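Local coordinates for protein Chains: A (Unidentified, PDB 6ZM9) that probably cleaves S-adenosyl methionine, as a phage-encoded SAM lyase, into 5'-methylthioadenosine, which it binds here, and homoserine lactone, at residues Tyr58-Arg62 with Ser63-Val67; Lys96-Arg99 with Glu100-Gln104. All coordinates share one frame; numbering follows the deposited sequence.

Contact 1 (Tyr58-Arg62 with Ser63-Val67); sequences YTEQR and SGQLV. With PRO (proline), chain E; MTA (5'-deoxy-5'-methylthioadenosine), chain F.
Glu-60 and Gln-65 close the neck of a beta-hairpin turn with side chains that run side by side in the same direction, carboxylate and amide planes turned 37° apart. Between their backbones Glu-60 N donates to Gln-65 O at 2.8 Å. Extended beyond CG, the glutamate passes obliquely across Val-67, whose CG2 branch touches OE2 at 3.4 Å. In the conformer described here, one of two, its other oxygen OE1 faces the turn: a water donates to OE1 and accepts from Ser-63 N (2.8 Å), bridging the carboxylate to the loop backbone. The serine hydroxyl sits between its own backbone N and carbonyl carbon (chi1 68°), which brings OG within 3.1 Å of Gln-65 N, whose hydrogen bond it accepts; this is an ST turn. Gln-61 to Ser-63 follow right-handed helical backbone angles and Gly-64 the left-handed one, and Gly-64 N donates to Glu-60 O. On the same face of the hairpin as Val-67, Tyr-58 belongs to both ligand pockets. Its ring reaches both ligands obliquely: CD2 touches CG of the bound proline, while CD1 lies 3.5 Å from S5' of 5'-deoxy-5'-methylthioadenosine. Tyr-58 OH is hydrogen-bonded to Glu-105. Thr-59 and Leu-66 form the non-hydrogen-bonded pair on the reverse face, where Thr-59 OG1 meets Leu-66 CD1 at 3.3 Å and bonds to Asp-48 of the second subunit. Salt bridges from Arg-62 tie the loop to Glu-105, just before strand 106-113, and to Glu-129 at the end of the modelled chain. The turn thus joins strands 49-59 and 66-77, which pair here through Tyr-58 and Val-67, hydrogen-bonded both ways, and then Thr-59 and Leu-66, against which Leu-46 and Pro-47 of the second subunit pack.

Contact 2 (Lys96-Arg99 with Glu100-Gln104); sequences KELR and EDFKQ. With PRO (proline), chain E; PO4 (phosphate ion), chain B.
Arg-99 NH1 donates twice: to the backbone oxygen of Gln-104 at 2.9 Å, nearly straight (164°) and within the guanidinium plane, and to O1 of a phosphate ion. NH2 reaches phosphate O3 at 2.7 Å, so the anion, probably from the crystallisation liquor, takes two bonds from one guanidinium. Bends at chi2 and chi3 fold the arginine back over its own helix end, with Glu-100 CA over one face of the group. The backbone finishes in a Schellman motif: Gln-104 N bonds to Arg-99 O, Lys-103 N to Glu-100 O, and Lys-103 at positive phi turns the chain out of the helix. Gln-104 NE2 donates to Phe-102 O (2.8 Å) and to Asn-20 O; these two bonds should fix the amide rotation, and OE1 lies 2.7 Å from N of the bound proline. One turn back, Glu-97 bends at chi2 (63°) to bring OE2 within 2.5 Å of Asp-101 OD1, carboxylate planes 42° apart, a distance at which one of the two acids probably holds a proton. Leu-98 and Phe-102 point the same way, with Leu-98 CD2 at the edge of the phenyl ring. This apolar pair packs helix 84-101 on helix 29-43 at Asp-35 and Thr-36; beyond Gln-104 the chain enters strand 106-113.

From the N terminus, contact 1 comes first, closing the hairpin between strands 49-59 and 66-77. The chain then runs down strand 66-77, enters helix 84-101 and reaches contact 2, where the helix stops and turns toward strand 106-113. The two are in series and neither encloses nor crosses the other. Their centres lie 18 Å apart and their nearest atoms about 7 Å, without touching. They meet indirectly at the proline site, which Tyr-58 lines from the hairpin and Gln-104 from the helix exit, with Glu-105 connecting that exit to the hairpin loop. Both also touch the second subunit.

Contact 1 (Tyr58-Arg62 with Ser63-Val67)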
loop_
_atom_site.group_PDB
_atom_site.type_symbol
_atom_site.label_atom_id
_atom_site.label_comp_id
_atom_site.label_asym_id
_atom_site.label_seq_id
_atom_site.Cartn_x
_atom_site.Cartn_y
_atom_site.Cartn_z
ATOM N N TYR A 58 -14.497 9.060 4.434
ATOM C CA TYR A 58 -15.633 8.158 4.374
ATOM C C TYR A 58 -16.936 8.934 4.464
ATOM O O TYR A 58 -17.077 9.831 5.294
ATOM C CB TYR A 58 -15.563 7.189 5.536
ATOM C CG TYR A 58 -16.743 6.261 5.712
ATOM C CD1 TYR A 58 -16.878 5.133 4.918
ATOM C CD2 TYR A 58 -17.704 6.506 6.668
ATOM C CE1 TYR A 58 -17.945 4.249 5.088
ATOM C CE2 TYR A 58 -18.766 5.625 6.856
ATOM C CZ TYR A 58 -18.888 4.506 6.046
ATOM O OH TYR A 58 -19.937 3.618 6.212
ATOM N N THR A 59 -17.905 8.555 3.634
ATOM C CA THR A 59 -19.236 9.137 3.685
ATOM C C THR A 59 -20.128 8.234 4.523
ATOM O O THR A 59 -20.360 7.076 4.157
ATOM C CB THR A 59 -19.820 9.295 2.285
ATOM O OG1 THR A 59 -18.969 10.139 1.508
ATOM C CG2 THR A 59 -21.213 9.927 2.367
ATOM N N GLU A 60 -20.625 8.754 5.643
ATOM C CA GLU A 60 -21.516 7.976 6.490
ATOM C C GLU A 60 -22.794 7.643 5.733
ATOM O O GLU A 60 -23.417 8.516 5.126
ATOM C CB GLU A 60 -21.881 8.749 7.754
ATOM C CG GLU A 60 -20.715 9.021 8.661
ATOM C CD GLU A 60 -21.140 9.642 9.966
ATOM O OE1 GLU A 60 -22.356 9.860 10.163
ATOM O OE2 GLU A 60 -20.255 9.902 10.800
ATOM N N GLN A 61 -23.204 6.380 5.816
ATOM C CA GLN A 61 -24.263 5.893 4.945
ATOM C C GLN A 61 -25.632 6.433 5.333
ATOM O O GLN A 61 -26.464 6.691 4.454
ATOM C CB GLN A 61 -24.256 4.367 4.944
ATOM C CG GLN A 61 -22.938 3.784 4.470
ATOM C CD GLN A 61 -22.808 2.310 4.789
ATOM O OE1 GLN A 61 -23.487 1.795 5.683
ATOM N NE2 GLN A 61 -21.932 1.619 4.061
ATOM N N ARG A 62 -25.893 6.626 6.622
ATOM C CA ARG A 62 -27.217 7.087 7.020
ATOM C C ARG A 62 -27.366 8.590 6.805
ATOM O O ARG A 62 -28.278 9.038 6.100
ATOM C CB ARG A 62 -27.479 6.703 8.478
ATOM C CG ARG A 62 -27.526 5.189 8.722
ATOM C CD ARG A 62 -26.618 4.753 9.885
ATOM N NE ARG A 62 -25.783 3.605 9.529
ATOM C CZ ARG A 62 -26.063 2.339 9.831
ATOM N NH1 ARG A 62 -27.164 2.035 10.509
ATOM N NH2 ARG A 62 -25.235 1.374 9.450
ATOM N N SER A 63 -26.450 9.378 7.368
ATOM C CA SER A 63 -26.587 10.825 7.374
ATOM C C SER A 63 -25.980 11.504 6.156
ATOM O O SER A 63 -26.311 12.663 5.882
ATOM C CB SER A 63 -25.858 11.398 8.591
ATOM O OG SER A 63 -24.461 11.204 8.425
ATOM N N GLY A 64 -25.076 10.831 5.453
ATOM C CA GLY A 64 -24.370 11.450 4.350
ATOM C C GLY A 64 -23.243 12.358 4.770
ATOM O O GLY A 64 -22.634 13.008 3.916
ATOM N N GLN A 65 -22.940 12.425 6.064
ATOM C CA GLN A 65 -21.848 13.262 6.533
ATOM C C GLN A 65 -20.503 12.708 6.081
ATOM O O GLN A 65 -20.243 11.506 6.174
ATOM C CB GLN A 65 -21.909 13.299 8.064
ATOM C CG GLN A 65 -20.868 14.195 8.740
ATOM C CD GLN A 65 -20.906 14.119 10.271
ATOM O OE1 GLN A 65 -21.915 13.716 10.856
ATOM N NE2 GLN A 65 -19.809 14.513 10.918
ATOM N N LEU A 66 -19.627 13.595 5.620
ATOM C CA LEU A 66 -18.285 13.206 5.204
ATOM C C LEU A 66 -17.347 13.319 6.396
ATOM O O LEU A 66 -17.217 14.392 6.991
ATOM C CB LEU A 66 -17.818 14.138 4.090
ATOM C CG LEU A 66 -16.553 13.688 3.363
ATOM C CD1 LEU A 66 -16.835 12.402 2.626
ATOM C CD2 LEU A 66 -16.084 14.756 2.399
ATOM N N VAL A 67 -16.671 12.222 6.725
ATOM C CA VAL A 67 -15.714 12.178 7.822
ATOM C C VAL A 67 -14.305 12.041 7.264
ATOM O O VAL A 67 -14.060 11.232 6.366
ATOM C CB VAL A 67 -16.045 10.979 8.732
ATOM C CG1 VAL A 67 -15.015 10.839 9.849
ATOM C CG2 VAL A 67 -17.440 11.106 9.302
HETATM N N PRO E . -14.838 5.514 11.081
HETATM C CA PRO E . -16.053 6.279 11.363
HETATM C C PRO E . -17.162 5.447 11.983
HETATM O O PRO E . -18.000 5.974 12.728
HETATM C CB PRO E . -16.490 6.732 9.972
HETATM C CG PRO E . -15.832 5.695 9.037
HETATM C CD PRO E . -14.962 4.792 9.808
HETATM O OXT PRO E . -17.253 4.249 11.723
HETATM C CS MTA F . -14.590 1.974 5.602
HETATM S "S5'" MTA F . -14.231 3.481 6.445
HETATM C "C5'" MTA F . -12.584 3.131 7.086
HETATM C "C4'" MTA F . -11.431 3.548 6.195
HETATM O "O4'" MTA F . -11.543 2.868 4.934
HETATM C "C2'" MTA F . -10.458 4.976 4.580
HETATM O "O2'" MTA F . -9.105 4.901 5.001
HETATM C "C3'" MTA F . -11.336 5.030 5.834
HETATM O "O3'" MTA F . -10.782 5.825 6.867
HETATM C "C1'" MTA F . -10.904 3.654 3.936
HETATM N N9 MTA F . -11.824 3.837 2.824
HETATM C C8 MTA F . -13.185 4.000 2.855
HETATM N N7 MTA F . -13.753 4.041 1.673
HETATM C C5 MTA F . -12.685 3.901 0.795
HETATM C C6 MTA F . -12.615 3.786 -0.608
HETATM N N6 MTA F . -13.682 3.792 -1.419
HETATM N N1 MTA F . -11.390 3.605 -1.160
HETATM C C2 MTA F . -10.322 3.539 -0.355
HETATM N N3 MTA F . -10.270 3.611 0.971
HETATM C C4 MTA F . -11.492 3.792 1.496
HETATM O O HOH W 1 -24.943 8.489 9.499
#

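Contact 2 (Lys96-Arg99 with Glu100-Gln104)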
loop_
_atom_site.group_PDB
_atom_site.type_symbol
_atom_site.label_atom_id
_atom_site.label_comp_id
_atom_site.label_asym_id
_atom_site.label_seq_id
_atom_site.Cartn_x
_atom_site.Cartn_y
_atom_site.Cartn_z
ATOM N N LYS A 96 -14.812 -8.733 10.743
ATOM C CA LYS A 96 -16.056 -8.579 11.488
ATOM C C LYS A 96 -15.784 -8.241 12.942
ATOM O O LYS A 96 -16.461 -7.384 13.521
ATOM C CB LYS A 96 -16.892 -9.852 11.394
ATOM C CG LYS A 96 -17.572 -10.020 10.071
ATOM C CD LYS A 96 -18.615 -11.118 10.126
ATOM C CE LYS A 96 -19.853 -10.721 9.313
ATOM N NZ LYS A 96 -21.158 -11.041 9.978
ATOM N N GLU A 97 -14.768 -8.857 13.547
ATOM C CA GLU A 97 -14.484 -8.553 14.946
ATOM C C GLU A 97 -13.860 -7.167 15.097
ATOM O O GLU A 97 -14.165 -6.450 16.055
ATOM C CB GLU A 97 -13.615 -9.624 15.581
ATOM C CG GLU A 97 -13.515 -9.453 17.097
ATOM C CD GLU A 97 -14.859 -9.601 17.820
ATOM O OE1 GLU A 97 -15.538 -10.622 17.594
ATOM O OE2 GLU A 97 -15.242 -8.697 18.610
ATOM N N LEU A 98 -12.982 -6.766 14.168
ATOM C CA LEU A 98 -12.438 -5.409 14.216
ATOM C C LEU A 98 -13.544 -4.364 14.121
ATOM O O LEU A 98 -13.492 -3.337 14.805
ATOM C CB LEU A 98 -11.418 -5.201 13.093
ATOM C CG LEU A 98 -10.089 -5.932 13.296
ATOM C CD1 LEU A 98 -9.296 -5.921 11.997
ATOM C CD2 LEU A 98 -9.273 -5.369 14.447
ATOM N N ARG A 99 -14.553 -4.607 13.276
ATOM C CA ARG A 99 -15.646 -3.646 13.169
ATOM C C ARG A 99 -16.327 -3.450 14.519
ATOM O O ARG A 99 -16.605 -2.320 14.930
ATOM C CB ARG A 99 -16.681 -4.087 12.126
ATOM C CG ARG A 99 -17.723 -2.980 11.858
ATOM C CD ARG A 99 -19.150 -3.455 11.707
ATOM N NE ARG A 99 -19.628 -4.244 12.842
ATOM C CZ ARG A 99 -20.037 -3.753 14.015
ATOM N NH1 ARG A 99 -20.037 -2.446 14.264
ATOM N NH2 ARG A 99 -20.435 -4.594 14.958
ATOM N N GLU A 100 -16.639 -4.556 15.207
ATOM C CA GLU A 100 -17.258 -4.465 16.523
ATOM C C GLU A 100 -16.326 -3.788 17.521
ATOM O O GLU A 100 -16.732 -2.899 18.277
ATOM C CB GLU A 100 -17.596 -5.867 17.026
ATOM C CG GLU A 100 -18.027 -5.855 18.495
ATOM C CD GLU A 100 -18.386 -7.215 19.068
ATOM O OE1 GLU A 100 -18.868 -8.082 18.320
ATOM O OE2 GLU A 100 -18.210 -7.430 20.291
ATOM N N ASP A 101 -15.065 -4.229 17.560
ATOM C CA ASP A 101 -14.168 -3.794 18.619
ATOM C C ASP A 101 -13.902 -2.299 18.544
ATOM O O ASP A 101 -13.635 -1.661 19.571
ATOM C CB ASP A 101 -12.844 -4.552 18.542
ATOM C CG ASP A 101 -13.001 -6.045 18.800
ATOM O OD1 ASP A 101 -14.134 -6.516 19.047
ATOM O OD2 ASP A 101 -11.979 -6.749 18.723
ATOM N N PHE A 102 -13.923 -1.734 17.340
ATOM C CA PHE A 102 -13.677 -0.312 17.140
ATOM C C PHE A 102 -14.953 0.464 16.853
ATOM O O PHE A 102 -14.884 1.645 16.511
ATOM C CB PHE A 102 -12.543 -0.122 16.134
ATOM C CG PHE A 102 -11.240 -0.638 16.668
ATOM C CD1 PHE A 102 -10.571 0.064 17.653
ATOM C CD2 PHE A 102 -10.758 -1.881 16.308
ATOM C CE1 PHE A 102 -9.412 -0.425 18.211
ATOM C CE2 PHE A 102 -9.583 -2.381 16.879
ATOM C CZ PHE A 102 -8.914 -1.649 17.824
ATOM N N LYS A 103 -16.114 -0.152 17.079
ATOM C CA LYS A 103 -17.397 0.549 17.038
ATOM C C LYS A 103 -17.628 1.219 15.689
ATOM O O LYS A 103 -18.167 2.329 15.614
ATOM C CB LYS A 103 -17.527 1.551 18.186
ATOM C CG LYS A 103 -17.409 0.916 19.554
ATOM C CD LYS A 103 -17.590 1.969 20.634
ATOM C CE LYS A 103 -17.537 1.418 22.029
ATOM N NZ LYS A 103 -17.719 2.541 23.000
ATOM N N GLN A 104 -17.221 0.537 14.619
ATOM C CA GLN A 104 -17.227 1.125 13.286
ATOM C C GLN A 104 -18.510 0.853 12.513
ATOM O O GLN A 104 -19.122 -0.208 12.626
ATOM C CB GLN A 104 -16.048 0.578 12.472
ATOM C CG GLN A 104 -14.708 0.954 13.055
ATOM C CD GLN A 104 -14.483 2.434 12.968
ATOM O OE1 GLN A 104 -14.368 2.986 11.876
ATOM N NE2 GLN A 104 -14.431 3.095 14.112
HETATM N N PRO E . -14.838 5.514 11.081
HETATM C CA PRO E . -16.053 6.279 11.363
HETATM C C PRO E . -17.162 5.447 11.983
HETATM O O PRO E . -18.000 5.974 12.728
HETATM C CB PRO E . -16.490 6.732 9.972
HETATM C CG PRO E . -15.832 5.695 9.037
HETATM C CD PRO E . -14.962 4.792 9.808
HETATM O OXT PRO E . -17.253 4.249 11.723
HETATM P P PO4 B . -20.730 -2.462 18.031
HETATM O O1 PO4 B . -21.212 -1.582 16.897
HETATM O O2 PO4 B . -21.756 -2.291 19.137
HETATM O O3 PO4 B . -20.684 -3.893 17.558
HETATM O O4 PO4 B . -19.347 -2.027 18.490
#